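Local structure of foldase protein PrsA (Streptococcus pneumoniae, 5TVL) at residues K229-T232 and V233-Q237; K97-A100 and E101-T105; T105-A108 and Y109-A112. The protein probably assists the folding of secreted proteins outside the cell membrane and belongs to a family with peptidyl-prolyl cis-trans isomerase activity. All coordinates share one frame; numbering follows the deposited sequence.

Interaction 1: K229-T232 and V233-Q237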
ATOM      1  N   LYS A 229       6.402  19.329   0.745  1.00 50.51           N
ATOM      2  CA  LYS A 229       5.954  18.189  -0.065  1.00 50.58           C
ATOM      3  C   LYS A 229       6.741  16.913   0.260  1.00 49.55           C
ATOM      4  O   LYS A 229       6.175  15.817   0.249  1.00 51.74           O
ATOM      5  CB  LYS A 229       6.040  18.501  -1.560  1.00 53.25           C
ATOM      6  CG  LYS A 229       5.010  19.514  -2.039  1.00 59.37           C
ATOM      7  CD  LYS A 229       5.038  19.648  -3.556  1.00 69.02           C
ATOM      8  CE  LYS A 229       3.827  20.395  -4.101  1.00 74.19           C
ATOM      9  NZ  LYS A 229       3.881  21.858  -3.836  1.00 72.49           N
ATOM     10  N   LEU A 230       8.033  17.063   0.555  1.00 46.37           N
ATOM     11  CA  LEU A 230       8.870  15.934   0.982  1.00 46.48           C
ATOM     12  C   LEU A 230       8.532  15.469   2.400  1.00 44.25           C
ATOM     13  O   LEU A 230       8.616  14.280   2.698  1.00 42.86           O
ATOM     14  CB  LEU A 230      10.355  16.294   0.898  1.00 48.17           C
ATOM     15  CG  LEU A 230      10.882  16.629  -0.498  1.00 51.94           C
ATOM     16  CD1 LEU A 230      12.310  17.149  -0.409  1.00 57.28           C
ATOM     17  CD2 LEU A 230      10.795  15.428  -1.429  1.00 51.89           C
ATOM     18  N   LYS A 231       8.166  16.411   3.268  1.00 46.42           N
ATOM     19  CA  LYS A 231       7.722  16.096   4.627  1.00 48.10           C
ATOM     20  C   LYS A 231       6.444  15.247   4.622  1.00 48.58           C
ATOM     21  O   LYS A 231       6.364  14.268   5.360  1.00 42.68           O
ATOM     22  CB  LYS A 231       7.514  17.386   5.436  1.00 53.10           C
ATOM     23  CG  LYS A 231       7.167  17.189   6.906  1.00 58.80           C
ATOM     24  CD  LYS A 231       7.353  18.486   7.683  1.00 70.83           C
ATOM     25  CE  LYS A 231       6.742  18.430   9.074  1.00 79.10           C
ATOM     26  NZ  LYS A 231       5.308  18.827   9.065  1.00 86.10           N
ATOM     27  N   THR A 232       5.469  15.608   3.783  1.00 50.59           N
ATOM     28  CA  THR A 232       4.180  14.894   3.735  1.00 53.60           C
ATOM     29  C   THR A 232       4.295  13.459   3.211  1.00 53.17           C
ATOM     30  O   THR A 232       3.622  12.564   3.729  1.00 50.22           O
ATOM     31  CB  THR A 232       3.119  15.639   2.891  1.00 56.30           C
ATOM     32  OG1 THR A 232       3.632  15.895   1.579  1.00 66.81           O
ATOM     33  CG2 THR A 232       2.719  16.952   3.553  1.00 59.18           C
ATOM     34  N   VAL A 233       5.133  13.246   2.195  1.00 54.56           N
ATOM     35  CA  VAL A 233       5.307  11.902   1.607  1.00 62.48           C
ATOM     36  C   VAL A 233       6.038  10.931   2.541  1.00 59.72           C
ATOM     37  O   VAL A 233       5.740   9.735   2.539  1.00 63.46           O
ATOM     38  CB  VAL A 233       5.994  11.915   0.212  1.00 73.01           C
ATOM     39  CG1 VAL A 233       5.173  12.730  -0.782  1.00 79.70           C
ATOM     40  CG2 VAL A 233       7.438  12.407   0.267  1.00 72.76           C
ATOM     41  N   ILE A 234       6.984  11.445   3.329  1.00 53.18           N
ATOM     42  CA  ILE A 234       7.668  10.641   4.354  1.00 50.28           C
ATOM     43  C   ILE A 234       6.716  10.306   5.515  1.00 51.02           C
ATOM     44  O   ILE A 234       6.761   9.192   6.050  1.00 53.65           O
ATOM     45  CB  ILE A 234       8.951  11.341   4.878  1.00 47.55           C
ATOM     46  CG1 ILE A 234       9.977  11.477   3.747  1.00 47.94           C
ATOM     47  CG2 ILE A 234       9.575  10.566   6.043  1.00 47.35           C
ATOM     48  CD1 ILE A 234      11.079  12.476   4.019  1.00 49.97           C
ATOM     49  N   LEU A 235       5.862  11.261   5.895  1.00 49.34           N
ATOM     50  CA  LEU A 235       4.920  11.067   7.005  1.00 50.38           C
ATOM     51  C   LEU A 235       3.775  10.120   6.645  1.00 53.36           C
ATOM     52  O   LEU A 235       3.459   9.221   7.422  1.00 59.64           O
ATOM     53  CB  LEU A 235       4.363  12.406   7.507  1.00 49.60           C
ATOM     54  CG  LEU A 235       5.332  13.328   8.258  1.00 54.38           C
ATOM     55  CD1 LEU A 235       4.653  14.660   8.545  1.00 57.36           C
ATOM     56  CD2 LEU A 235       5.853  12.709   9.548  1.00 55.61           C
ATOM     57  N   THR A 236       3.164  10.316   5.475  1.00 53.90           N
ATOM     58  CA  THR A 236       2.075   9.442   5.009  1.00 56.16           C
ATOM     59  C   THR A 236       2.532   7.998   4.738  1.00 58.38           C
ATOM     60  O   THR A 236       1.713   7.076   4.803  1.00 64.68           O
ATOM     61  CB  THR A 236       1.370   9.997   3.752  1.00 56.48           C
ATOM     62  OG1 THR A 236       2.346  10.336   2.762  1.00 65.41           O
ATOM     63  CG2 THR A 236       0.543  11.229   4.096  1.00 57.03           C
ATOM     64  N   GLN A 237       3.819   7.808   4.435  1.00 55.18           N
ATOM     65  CA  GLN A 237       4.411   6.467   4.326  1.00 58.73           C
ATOM     66  C   GLN A 237       4.376   5.767   5.681  1.00 58.97           C
ATOM     67  O   GLN A 237       3.872   4.652   5.789  1.00 61.31           O
ATOM     68  CB  GLN A 237       5.856   6.555   3.824  1.00 64.50           C
ATOM     69  CG  GLN A 237       6.554   5.219   3.586  1.00 71.12           C
ATOM     70  CD  GLN A 237       8.065   5.367   3.501  1.00 85.21           C
ATOM     71  OE1 GLN A 237       8.806   4.710   4.234  1.00 83.55           O
ATOM     72  NE2 GLN A 237       8.528   6.249   2.617  1.00 88.73           N
TER
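T236 turns both its backbone N and its hydroxyl on one acceptor, T232 O, a turn earlier on helix 227-239. The carbonyl oxygen T232 O takes the backbone T236 N at 2.9 Å, with a nearly straight N-H...O angle of 168°, and also the hydroxyl T236 OG1 at 2.7 Å; the two donors arrive from opposite faces of the carbonyl plane. The hydroxyl can fold back this way because OG1 sits between the backbone N and the carbonyl carbon (chi1 50°). The hydroxyl of T232 reaches three residues back instead: OG1 donates to K229 O over 2.9 Å, from above the carbonyl plane, with a weak bond to E228 O besides. K229 O thus serves this hydroxyl as well as a weak bond from V233 N. The next backbone bond, I234 N to L230 O at 3.3 Å, is weak too, whereas L235 N makes a firmer bond to K231 O. Apolar contact is slight: K231 CG meets L235 CD1 at 3.9 Å. The ammonium of K231 finds its partner outside, in a salt bridge with E101. L230 and I234 face helix 106-115, touching A112, while L235 packs on K97, A100 and E101 of helix 79-102.

Interaction 2: K97-A100 and E101-T105; sequences KKVA and EAELT
V99 and E103 meet at the C-terminal end of helix 79-102, where the chain leaves the helix towards T105, the N-cap of the next one. The backbone bonds come first. E101 N binds K97 O and A102 N binds K98 O, the latter at 2.8 Å. E103 N closes the series on V99 O, also at 2.8 Å but with a more bent N-H...O angle of 135°, and adds a weak bond to A100 O. Charged groups form a second set. The carboxylate of E101 has K231 as its partner, and K97 NZ remains 5.3 Å from E101 OE2. K98 forms a salt bridge with E47. Van der Waals contacts make the third set: E101 reaches back along the helix, its CG passing 3.3 Å from K97 O, while on helix 242-255 F244 receives A100 and I248 receives V99. A methyl-to-carboxylate contact completes the turn. V99 and E103 lie side by side and point the same way, and V99 CG1, anti to the backbone N (chi1 177°), comes to the carboxylate, 3.3 Å from E103 OE2.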
ATOM      1  N   LYS A  97       1.823  10.486  13.689  1.00 46.15           N
ATOM      2  CA  LYS A  97       2.352  11.654  12.967  1.00 47.29           C
ATOM      3  C   LYS A  97       3.422  12.402  13.774  1.00 49.52           C
ATOM      4  O   LYS A  97       4.399  12.866  13.196  1.00 55.80           O
ATOM      5  CB  LYS A  97       1.217  12.611  12.579  1.00 48.99           C
ATOM      6  CG  LYS A  97       1.591  13.695  11.574  1.00 52.59           C
ATOM      7  CD  LYS A  97       0.416  14.636  11.337  1.00 55.68           C
ATOM      8  CE  LYS A  97       0.770  15.814  10.443  1.00 58.08           C
ATOM      9  NZ  LYS A  97       0.768  15.462   9.000  1.00 63.92           N
ATOM     10  N   LYS A  98       3.240  12.514  15.092  1.00 53.94           N
ATOM     11  CA  LYS A  98       4.218  13.194  15.967  1.00 53.65           C
ATOM     12  C   LYS A  98       5.570  12.487  16.024  1.00 55.11           C
ATOM     13  O   LYS A  98       6.615  13.139  15.921  1.00 61.24           O
ATOM     14  CB  LYS A  98       3.695  13.324  17.403  1.00 53.16           C
ATOM     15  CG  LYS A  98       2.581  14.333  17.582  1.00 54.11           C
ATOM     16  CD  LYS A  98       2.390  14.659  19.052  1.00 55.89           C
ATOM     17  CE  LYS A  98       1.217  15.599  19.273  1.00 56.77           C
ATOM     18  NZ  LYS A  98       1.024  15.918  20.716  1.00 57.17           N
ATOM     19  N   VAL A  99       5.544  11.167  16.212  1.00 50.41           N
ATOM     20  CA  VAL A  99       6.777  10.379  16.334  1.00 50.68           C
ATOM     21  C   VAL A  99       7.490  10.293  14.977  1.00 51.72           C
ATOM     22  O   VAL A  99       8.722  10.333  14.921  1.00 55.48           O
ATOM     23  CB  VAL A  99       6.517   8.972  16.937  1.00 50.09           C
ATOM     24  CG1 VAL A  99       7.804   8.151  16.994  1.00 52.19           C
ATOM     25  CG2 VAL A  99       5.920   9.094  18.335  1.00 49.82           C
ATOM     26  N   ALA A 100       6.717  10.192  13.893  1.00 49.38           N
ATOM     27  CA  ALA A 100       7.271  10.229  12.535  1.00 46.39           C
ATOM     28  C   ALA A 100       7.959  11.564  12.247  1.00 45.69           C
ATOM     29  O   ALA A 100       9.052  11.583  11.689  1.00 44.49           O
ATOM     30  CB  ALA A 100       6.180   9.963  11.507  1.00 45.90           C
ATOM     31  N   GLU A 101       7.310  12.666  12.628  1.00 46.77           N
ATOM     32  CA  GLU A 101       7.908  14.009  12.567  1.00 50.44           C
ATOM     33  C   GLU A 101       9.170  14.124  13.432  1.00 53.20           C
ATOM     34  O   GLU A 101      10.168  14.701  12.999  1.00 52.53           O
ATOM     35  CB  GLU A 101       6.898  15.086  12.997  1.00 53.92           C
ATOM     36  CG  GLU A 101       5.898  15.475  11.920  1.00 57.94           C
ATOM     37  CD  GLU A 101       4.932  16.558  12.372  1.00 64.68           C
ATOM     38  OE1 GLU A 101       4.288  16.392  13.432  1.00 68.85           O
ATOM     39  OE2 GLU A 101       4.808  17.576  11.658  1.00 68.74           O
ATOM     40  N   ALA A 102       9.107  13.579  14.648  1.00 55.71           N
ATOM     41  CA  ALA A 102      10.239  13.589  15.586  1.00 55.87           C
ATOM     42  C   ALA A 102      11.427  12.731  15.134  1.00 56.26           C
ATOM     43  O   ALA A 102      12.566  13.030  15.488  1.00 59.46           O
ATOM     44  CB  ALA A 102       9.778  13.144  16.968  1.00 56.49           C
ATOM     45  N   GLU A 103      11.158  11.670  14.371  1.00 59.04           N
ATOM     46  CA  GLU A 103      12.202  10.764  13.862  1.00 60.69           C
ATOM     47  C   GLU A 103      12.726  11.116  12.456  1.00 58.49           C
ATOM     48  O   GLU A 103      13.595  10.410  11.935  1.00 59.07           O
ATOM     49  CB  GLU A 103      11.703   9.309  13.899  1.00 61.85           C
ATOM     50  CG  GLU A 103      11.585   8.747  15.312  1.00 67.31           C
ATOM     51  CD  GLU A 103      10.998   7.344  15.375  1.00 71.38           C
ATOM     52  OE1 GLU A 103      10.749   6.731  14.311  1.00 75.49           O
ATOM     53  OE2 GLU A 103      10.788   6.846  16.502  1.00 71.86           O
ATOM     54  N   LEU A 104      12.217  12.193  11.846  1.00 55.37           N
ATOM     55  CA  LEU A 104      12.739  12.669  10.557  1.00 55.51           C
ATOM     56  C   LEU A 104      14.224  13.011  10.682  1.00 61.57           C
ATOM     57  O   LEU A 104      14.602  13.853  11.501  1.00 62.40           O
ATOM     58  CB  LEU A 104      11.991  13.914  10.059  1.00 53.52           C
ATOM     59  CG  LEU A 104      10.583  13.763   9.484  1.00 51.75           C
ATOM     60  CD1 LEU A 104       9.976  15.138   9.255  1.00 53.07           C
ATOM     61  CD2 LEU A 104      10.584  12.957   8.195  1.00 50.02           C
ATOM     62  N   THR A 105      15.048  12.336   9.883  1.00 65.99           N
ATOM     63  CA  THR A 105      16.473  12.633   9.777  1.00 68.92           C
ATOM     64  C   THR A 105      16.734  13.436   8.506  1.00 69.98           C
ATOM     65  O   THR A 105      15.854  13.574   7.649  1.00 68.34           O
ATOM     66  CB  THR A 105      17.319  11.342   9.736  1.00 69.98           C
ATOM     67  OG1 THR A 105      16.943  10.552   8.600  1.00 65.91           O
ATOM     68  CG2 THR A 105      17.120  10.527  11.009  1.00 71.76           C
TER

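Interaction 3: T105-A108 and Y109-A112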
ATOM      1  N   THR A 105      15.048  12.336   9.883  1.00 65.99           N
ATOM      2  CA  THR A 105      16.473  12.633   9.777  1.00 68.92           C
ATOM      3  C   THR A 105      16.734  13.436   8.506  1.00 69.98           C
ATOM      4  O   THR A 105      15.854  13.574   7.649  1.00 68.34           O
ATOM      5  CB  THR A 105      17.319  11.342   9.736  1.00 69.98           C
ATOM      6  OG1 THR A 105      16.943  10.552   8.600  1.00 65.91           O
ATOM      7  CG2 THR A 105      17.120  10.527  11.009  1.00 71.76           C
ATOM      8  N   ASP A 106      17.952  13.956   8.394  1.00 70.65           N
ATOM      9  CA  ASP A 106      18.381  14.688   7.203  1.00 65.07           C
ATOM     10  C   ASP A 106      18.563  13.735   6.013  1.00 61.35           C
ATOM     11  O   ASP A 106      18.218  14.083   4.885  1.00 59.58           O
ATOM     12  CB  ASP A 106      19.665  15.481   7.484  1.00 71.00           C
ATOM     13  CG  ASP A 106      19.467  16.562   8.545  1.00 76.88           C
ATOM     14  OD1 ASP A 106      18.861  16.256   9.594  1.00 83.11           O
ATOM     15  OD2 ASP A 106      19.915  17.712   8.333  1.00 72.36           O
ATOM     16  N   GLU A 107      19.087  12.536   6.276  1.00 58.56           N
ATOM     17  CA  GLU A 107      19.190  11.475   5.257  1.00 58.89           C
ATOM     18  C   GLU A 107      17.845  11.044   4.655  1.00 59.55           C
ATOM     19  O   GLU A 107      17.774  10.732   3.464  1.00 56.98           O
ATOM     20  CB  GLU A 107      19.909  10.242   5.827  1.00 60.64           C
ATOM     21  CG  GLU A 107      21.418  10.391   5.905  1.00 65.97           C
ATOM     22  CD  GLU A 107      22.077  10.478   4.535  1.00 67.52           C
ATOM     23  OE1 GLU A 107      21.741   9.664   3.647  1.00 66.16           O
ATOM     24  OE2 GLU A 107      22.930  11.369   4.343  1.00 62.91           O
ATOM     25  N   ALA A 108      16.796  11.011   5.475  1.00 58.15           N
ATOM     26  CA  ALA A 108      15.441  10.743   4.985  1.00 58.05           C
ATOM     27  C   ALA A 108      14.997  11.848   4.028  1.00 54.19           C
ATOM     28  O   ALA A 108      14.506  11.568   2.933  1.00 52.43           O
ATOM     29  CB  ALA A 108      14.463  10.623   6.146  1.00 59.39           C
ATOM     30  N   TYR A 109      15.183  13.096   4.454  1.00 53.02           N
ATOM     31  CA  TYR A 109      14.904  14.268   3.613  1.00 52.76           C
ATOM     32  C   TYR A 109      15.754  14.295   2.343  1.00 49.14           C
ATOM     33  O   TYR A 109      15.261  14.670   1.279  1.00 50.65           O
ATOM     34  CB  TYR A 109      15.128  15.574   4.387  1.00 53.48           C
ATOM     35  CG  TYR A 109      13.910  16.127   5.099  1.00 53.52           C
ATOM     36  CD1 TYR A 109      12.827  16.636   4.377  1.00 53.13           C
ATOM     37  CD2 TYR A 109      13.857  16.189   6.495  1.00 55.22           C
ATOM     38  CE1 TYR A 109      11.719  17.167   5.023  1.00 54.88           C
ATOM     39  CE2 TYR A 109      12.753  16.718   7.150  1.00 56.29           C
ATOM     40  CZ  TYR A 109      11.687  17.208   6.412  1.00 57.54           C
ATOM     41  OH  TYR A 109      10.593  17.735   7.060  1.00 60.92           O
ATOM     42  N   LYS A 110      17.024  13.911   2.471  1.00 47.82           N
ATOM     43  CA  LYS A 110      17.976  13.915   1.353  1.00 48.50           C
ATOM     44  C   LYS A 110      17.608  12.879   0.299  1.00 49.65           C
ATOM     45  O   LYS A 110      17.609  13.172  -0.898  1.00 51.70           O
ATOM     46  CB  LYS A 110      19.392  13.646   1.870  1.00 48.31           C
ATOM     47  CG  LYS A 110      20.498  13.792   0.842  1.00 48.41           C
ATOM     48  CD  LYS A 110      21.856  13.705   1.517  1.00 51.32           C
ATOM     49  CE  LYS A 110      22.989  13.720   0.504  1.00 53.62           C
ATOM     50  NZ  LYS A 110      24.289  13.359   1.131  1.00 55.52           N
ATOM     51  N   LYS A 111      17.307  11.668   0.766  1.00 53.68           N
ATOM     52  CA  LYS A 111      16.876  10.558  -0.090  1.00 56.30           C
ATOM     53  C   LYS A 111      15.575  10.897  -0.812  1.00 54.08           C
ATOM     54  O   LYS A 111      15.439  10.632  -2.005  1.00 54.29           O
ATOM     55  CB  LYS A 111      16.710   9.285   0.753  1.00 66.23           C
ATOM     56  CG  LYS A 111      16.451   8.008  -0.035  1.00 73.81           C
ATOM     57  CD  LYS A 111      16.817   6.779   0.790  1.00 83.75           C
ATOM     58  CE  LYS A 111      16.435   5.481   0.092  1.00 91.57           C
ATOM     59  NZ  LYS A 111      14.983   5.170   0.217  1.00 88.78           N
ATOM     60  N   ALA A 112      14.630  11.491  -0.084  1.00 54.45           N
ATOM     61  CA  ALA A 112      13.367  11.966  -0.666  1.00 53.07           C
ATOM     62  C   ALA A 112      13.594  13.090  -1.684  1.00 49.42           C
ATOM     63  O   ALA A 112      13.017  13.070  -2.769  1.00 49.27           O
ATOM     64  CB  ALA A 112      12.416  12.430   0.430  1.00 52.14           C
TER
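E107 and K110 lie alongside each other on the first turns of helix 106-115, their side chains pointing the same way. The glutamate bends at its second torsion (chi2 -67°), which brings OE2 beside the extended lysine, 3.8 Å from K110 CD. The opposite charges, E107 OE2 and K110 NZ, stand 4.0 Å apart, near each other but beyond a salt bridge. Y109 leaves the helix in another direction: its ring carbon CD2 approaches T105 O at 3.5 Å, the ring lying oblique to that oxygen. The same carbonyl accepts a weak hydrogen bond from Y109 N. T105 is the N-cap of the helix; its hydroxyl OG1 accepts from A108 N at 3.2 Å, satisfying one of the amides of the first turn. Regular bonds follow, from K110 N to D106 O at 2.7 Å, from K111 N to E107 O and from A112 N to A108 O. K227 makes a cation-pi contact with the Y109 ring, which also packs on I223. Q74 of a third subunit donates to D106 O, while P25 of a second subunit packs on K110.

In the fold
Interactions 2 and 3 follow one another in the chain and share T105, which ends the link after helix 79-102 and caps helix 106-115; their centres lie 12 Å apart. Interaction 1, on helix 227-239, comes later in the sequence and packs against both, its centre 10 Å from interaction 2 and 11 Å from interaction 3. K231 spans the three: NZ lies 2.9 Å from E101 OE2, and CD lies 3.4 Å from Y109 OH. I234 CG2 touches L104 CD2 at 3.4 Å. L104 CD1 in turn meets Y109 OH at 3.5 Å. All three belong to one cluster of helices, 79-102, 106-115 and 227-239.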